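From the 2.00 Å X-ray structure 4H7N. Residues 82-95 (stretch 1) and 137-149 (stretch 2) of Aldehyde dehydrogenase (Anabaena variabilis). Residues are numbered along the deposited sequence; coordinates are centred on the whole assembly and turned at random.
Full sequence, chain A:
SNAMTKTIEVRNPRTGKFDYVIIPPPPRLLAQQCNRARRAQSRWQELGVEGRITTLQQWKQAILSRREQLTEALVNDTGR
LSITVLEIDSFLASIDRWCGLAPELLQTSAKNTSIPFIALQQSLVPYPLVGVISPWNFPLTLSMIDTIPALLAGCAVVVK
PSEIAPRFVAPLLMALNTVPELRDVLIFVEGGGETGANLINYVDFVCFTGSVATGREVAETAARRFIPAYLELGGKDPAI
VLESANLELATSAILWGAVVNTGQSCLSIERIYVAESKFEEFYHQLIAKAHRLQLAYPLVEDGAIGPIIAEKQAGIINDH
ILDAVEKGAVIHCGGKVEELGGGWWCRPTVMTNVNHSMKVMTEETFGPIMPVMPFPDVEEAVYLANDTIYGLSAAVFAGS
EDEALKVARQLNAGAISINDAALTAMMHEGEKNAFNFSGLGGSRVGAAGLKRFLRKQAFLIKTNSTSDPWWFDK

Stretch 1, residues 82-95: SITVLEIDSFLASI
Stretch 2, residues 137-149: NFPLTLSMIDTIP

A single carboxylate oxygen, Glu87 OE2, reaches from the side of one helix to the start of another and accepts two backbone N-H groups there: a weak bond from Leu140 N (2.9 Å to Glu87 OE2, N-H...O angle 127°) and a straighter one from Thr141 N (3.1 Å to Glu87 OE2, 164°), better directed despite its greater length. Neither N-H has a backbone acceptor within its own stretch; Glu87 OE2 supplies one. Pro139 N also lies 3.4 Å from Glu87 OE2 but has no hydrogen to share. Glu87 makes this reach with chi1 -98°, between wells, chi2 t and chi3 -98°; Glu87 OE1 bonds to a residue just outside the stretches.

Residues 82-95 are helical throughout (phi/psi near -63/-41). In the other stretch, Phe138 is extended (-134/78) before a short helix that includes Thr141 to Ser143; Thr147 to Pro149 are helical. The axes of the long and short helices run in nearly the same direction, 24° apart, approaching to 8.9 Å. In register, the nearest CA pairs are Phe91 CA to Thr141 CA (5.6 Å), Ser94 CA to Ile145 CA (7.8 Å) and Ile95 CA to Ile148 CA (6.6 Å).

Beyond the carboxylate, the contact is mostly apolar. The CA-to-CB bond of Phe91 (t, chi2 54°) points toward the second stretch; Leu140 (t, p) lays CD1 over one ring face, 4.2 Å from the centroid of Phe91, while Leu140 CD2 packs 3.7 Å from Phe91 CB and 3.9 Å from Ile88 CG1. Selenomethionine Met144 (m, m, chi3 115°) brings CG to 3.4 Å from Phe91 CE1, its SE lying obliquely 4.9 Å from the Phe91 ring centroid. Ile148 (m, m) sets CD1 4.0 Å from Ile95 CG1 (Ile95 m, t). At the N-terminal end, Ile83 CG2 meets the edge of the Phe138 ring, 3.9 Å from Phe138 CE1 (Phe138 m, chi2 -81°). One water bridges the stretches, 2.7 Å from Ser94 OG and donating a weak bond to Met144 O at 2.8 Å.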

# COMPACT_ATOMS: atom_id res chain seq x y z
N SER A 82 9.11 -33.08 12.24
CA SER A 82 10.31 -32.25 12.31
C SER A 82 10.04 -30.83 11.79
O SER A 82 10.49 -29.85 12.40
CB SER A 82 11.50 -32.92 11.64
OG SER A 82 11.20 -33.16 10.28
N ILE A 83 9.23 -30.69 10.75
CA ILE A 83 8.85 -29.34 10.29
C ILE A 83 7.88 -28.69 11.29
O ILE A 83 7.85 -27.47 11.43
CB ILE A 83 8.28 -29.32 8.84
CG1 ILE A 83 9.27 -29.87 7.81
CG2 ILE A 83 7.84 -27.95 8.42
CD1 ILE A 83 10.75 -29.64 8.10
N THR A 84 7.15 -29.48 12.06
CA THR A 84 6.35 -28.90 13.15
C THR A 84 7.22 -28.23 14.20
O THR A 84 6.94 -27.11 14.65
CB THR A 84 5.39 -29.96 13.75
OG1 THR A 84 4.30 -30.15 12.84
CG2 THR A 84 4.82 -29.51 15.04
N VAL A 85 8.27 -28.92 14.61
CA VAL A 85 9.22 -28.36 15.58
C VAL A 85 9.80 -27.03 15.04
O VAL A 85 9.86 -26.04 15.74
CB VAL A 85 10.35 -29.33 15.90
CG1 VAL A 85 11.29 -28.72 16.93
CG2 VAL A 85 9.79 -30.66 16.41
N LEU A 86 10.17 -27.00 13.79
CA LEU A 86 10.72 -25.77 13.20
C LEU A 86 9.70 -24.66 13.14
O LEU A 86 10.03 -23.50 13.40
CB LEU A 86 11.30 -26.04 11.81
CG LEU A 86 12.30 -27.20 11.69
CD1 LEU A 86 12.98 -27.12 10.32
CD2 LEU A 86 13.36 -27.26 12.80
N GLU A 87 8.45 -24.99 12.80
CA GLU A 87 7.42 -23.94 12.77
C GLU A 87 7.28 -23.34 14.13
O GLU A 87 7.19 -22.10 14.27
CB GLU A 87 6.04 -24.49 12.40
CG GLU A 87 5.64 -24.33 11.00
CD GLU A 87 4.16 -24.61 10.76
OE1 GLU A 87 3.90 -25.75 10.35
OE2 GLU A 87 3.28 -23.69 10.92
N ILE A 88 7.24 -24.20 15.15
CA ILE A 88 7.09 -23.69 16.50
C ILE A 88 8.28 -22.80 16.93
O ILE A 88 8.09 -21.76 17.53
CB ILE A 88 6.83 -24.81 17.51
CG1 ILE A 88 5.47 -25.42 17.23
CG2 ILE A 88 6.83 -24.23 18.90
CD1 ILE A 88 5.17 -26.76 17.91
N ASP A 89 9.49 -23.24 16.63
CA ASP A 89 10.70 -22.50 16.98
C ASP A 89 10.72 -21.14 16.27
O ASP A 89 11.02 -20.10 16.86
CB ASP A 89 11.94 -23.30 16.59
CG ASP A 89 12.20 -24.48 17.53
OD1 ASP A 89 11.79 -24.42 18.71
OD2 ASP A 89 12.83 -25.47 17.07
N SER A 90 10.36 -21.17 15.00
CA SER A 90 10.29 -19.98 14.15
C SER A 90 9.22 -18.97 14.63
O SER A 90 9.47 -17.74 14.73
CB SER A 90 10.09 -20.41 12.72
OG SER A 90 9.56 -19.34 11.93
N PHE A 91 8.04 -19.45 14.97
CA PHE A 91 7.02 -18.62 15.66
C PHE A 91 7.55 -17.96 16.95
O PHE A 91 7.41 -16.77 17.16
CB PHE A 91 5.78 -19.49 16.00
CG PHE A 91 4.76 -18.82 16.88
CD1 PHE A 91 4.23 -17.61 16.55
CD2 PHE A 91 4.32 -19.42 18.01
CE1 PHE A 91 3.27 -17.02 17.34
CE2 PHE A 91 3.37 -18.86 18.80
CZ PHE A 91 2.83 -17.65 18.45
N LEU A 92 8.13 -18.76 17.82
CA LEU A 92 8.67 -18.22 19.07
C LEU A 92 9.77 -17.16 18.85
O LEU A 92 9.79 -16.14 19.54
CB LEU A 92 9.20 -19.35 19.95
CG LEU A 92 8.14 -20.38 20.41
CD1 LEU A 92 8.84 -21.54 21.10
CD2 LEU A 92 7.08 -19.77 21.30
N ALA A 93 10.66 -17.39 17.90
CA ALA A 93 11.72 -16.41 17.61
C ALA A 93 11.14 -15.17 16.99
O ALA A 93 11.67 -14.06 17.16
CB ALA A 93 12.81 -16.98 16.71
N SER A 94 10.06 -15.33 16.24
CA SER A 94 9.45 -14.17 15.62
C SER A 94 8.79 -13.23 16.69
O SER A 94 8.84 -12.01 16.57
CB SER A 94 8.50 -14.65 14.52
OG SER A 94 7.60 -13.65 14.20
N ILE A 95 8.23 -13.79 17.76
CA ILE A 95 7.69 -12.97 18.80
C ILE A 95 8.83 -12.14 19.41
O ILE A 95 8.69 -10.91 19.62
CB ILE A 95 7.08 -13.85 19.91
CG1 ILE A 95 5.79 -14.57 19.43
CG2 ILE A 95 6.77 -13.00 21.14
CD1 ILE A 95 5.19 -15.48 20.51
N ASN A 137 -0.80 -24.66 4.87
CA ASN A 137 0.47 -25.36 4.66
C ASN A 137 1.56 -25.19 5.74
O ASN A 137 2.30 -26.15 6.05
CB ASN A 137 1.02 -25.06 3.29
CG ASN A 137 1.33 -23.61 3.12
OD1 ASN A 137 0.45 -22.76 3.28
ND2 ASN A 137 2.56 -23.29 2.85
N PHE A 138 1.58 -24.02 6.37
CA PHE A 138 2.34 -23.76 7.58
C PHE A 138 1.36 -23.03 8.48
O PHE A 138 1.34 -21.81 8.58
CB PHE A 138 3.58 -22.89 7.33
CG PHE A 138 4.65 -23.53 6.47
CD1 PHE A 138 5.55 -24.42 7.01
CD2 PHE A 138 4.84 -23.12 5.14
CE1 PHE A 138 6.55 -24.97 6.24
CE2 PHE A 138 5.86 -23.67 4.37
CZ PHE A 138 6.71 -24.60 4.93
N PRO A 139 0.47 -23.77 9.07
CA PRO A 139 -0.67 -23.14 9.69
C PRO A 139 -0.29 -22.18 10.81
O PRO A 139 -0.88 -21.11 10.91
CB PRO A 139 -1.49 -24.30 10.25
CG PRO A 139 -0.77 -25.51 9.92
CD PRO A 139 0.52 -25.23 9.24
N LEU A 140 0.69 -22.55 11.64
CA LEU A 140 1.08 -21.72 12.75
C LEU A 140 1.82 -20.51 12.26
O LEU A 140 1.39 -19.36 12.51
CB LEU A 140 1.91 -22.49 13.78
CG LEU A 140 2.46 -21.64 14.89
CD1 LEU A 140 1.34 -21.12 15.77
CD2 LEU A 140 3.50 -22.41 15.72
N THR A 141 2.89 -20.70 11.51
CA THR A 141 3.72 -19.53 11.20
C THR A 141 2.98 -18.55 10.31
O THR A 141 3.12 -17.33 10.50
CB THR A 141 5.07 -19.89 10.58
OG1 THR A 141 4.86 -20.85 9.58
CG2 THR A 141 6.03 -20.56 11.63
N LEU A 142 2.20 -19.05 9.35
CA LEU A 142 1.50 -18.12 8.47
C LEU A 142 0.25 -17.47 9.10
O LEU A 142 -0.20 -16.46 8.60
CB LEU A 142 1.23 -18.79 7.10
CG LEU A 142 2.53 -19.14 6.36
CD1 LEU A 142 2.34 -19.84 5.02
CD2 LEU A 142 3.43 -17.93 6.09
N SER A 143 -0.32 -18.03 10.17
CA SER A 143 -1.36 -17.36 10.91
C SER A 143 -0.78 -16.20 11.73
O SER A 143 -1.51 -15.25 12.05
CB SER A 143 -2.14 -18.31 11.82
OG SER A 143 -1.35 -18.79 12.90
N MSE A 144 0.51 -16.27 12.04
CA MSE A 144 1.12 -15.37 13.00
C MSE A 144 2.08 -14.37 12.41
O MSE A 144 2.46 -13.43 13.07
CB MSE A 144 1.88 -16.22 14.03
CG MSE A 144 0.91 -16.99 14.94
SE MSE A 144 -0.16 -15.82 16.10
CE MSE A 144 -1.89 -16.17 15.40
N ILE A 145 2.51 -14.59 11.17
CA ILE A 145 3.50 -13.74 10.54
C ILE A 145 3.07 -12.29 10.45
O ILE A 145 3.89 -11.43 10.64
CB ILE A 145 3.93 -14.31 9.15
CG1 ILE A 145 5.23 -13.67 8.68
CG2 ILE A 145 2.85 -14.18 8.08
CD1 ILE A 145 5.85 -14.33 7.46
N ASP A 146 1.79 -12.01 10.14
CA ASP A 146 1.30 -10.65 10.13
C ASP A 146 0.73 -10.27 11.52
O ASP A 146 0.84 -9.16 11.98
CB ASP A 146 0.21 -10.49 9.04
CG ASP A 146 0.76 -10.72 7.59
OD1 ASP A 146 1.77 -10.11 7.21
OD2 ASP A 146 0.15 -11.51 6.87
N THR A 147 0.13 -11.23 12.20
CA THR A 147 -0.58 -10.97 13.46
C THR A 147 0.32 -10.33 14.49
O THR A 147 -0.06 -9.37 15.19
CB THR A 147 -1.19 -12.29 13.98
OG1 THR A 147 -2.10 -12.84 13.01
CG2 THR A 147 -1.92 -12.14 15.32
N ILE A 148 1.53 -10.87 14.64
CA ILE A 148 2.43 -10.43 15.72
C ILE A 148 2.84 -8.97 15.54
O ILE A 148 2.71 -8.22 16.47
CB ILE A 148 3.66 -11.34 15.87
CG1 ILE A 148 3.25 -12.75 16.33
CG2 ILE A 148 4.69 -10.68 16.80
CD1 ILE A 148 2.59 -12.82 17.69
N PRO A 149 3.36 -8.56 14.37
CA PRO A 149 3.68 -7.13 14.28
C PRO A 149 2.46 -6.23 14.36
O PRO A 149 2.50 -5.16 14.96
CB PRO A 149 4.40 -7.00 12.90
CG PRO A 149 4.14 -8.29 12.15
CD PRO A 149 3.86 -9.32 13.22
O HOH W 1 5.04 -14.29 13.78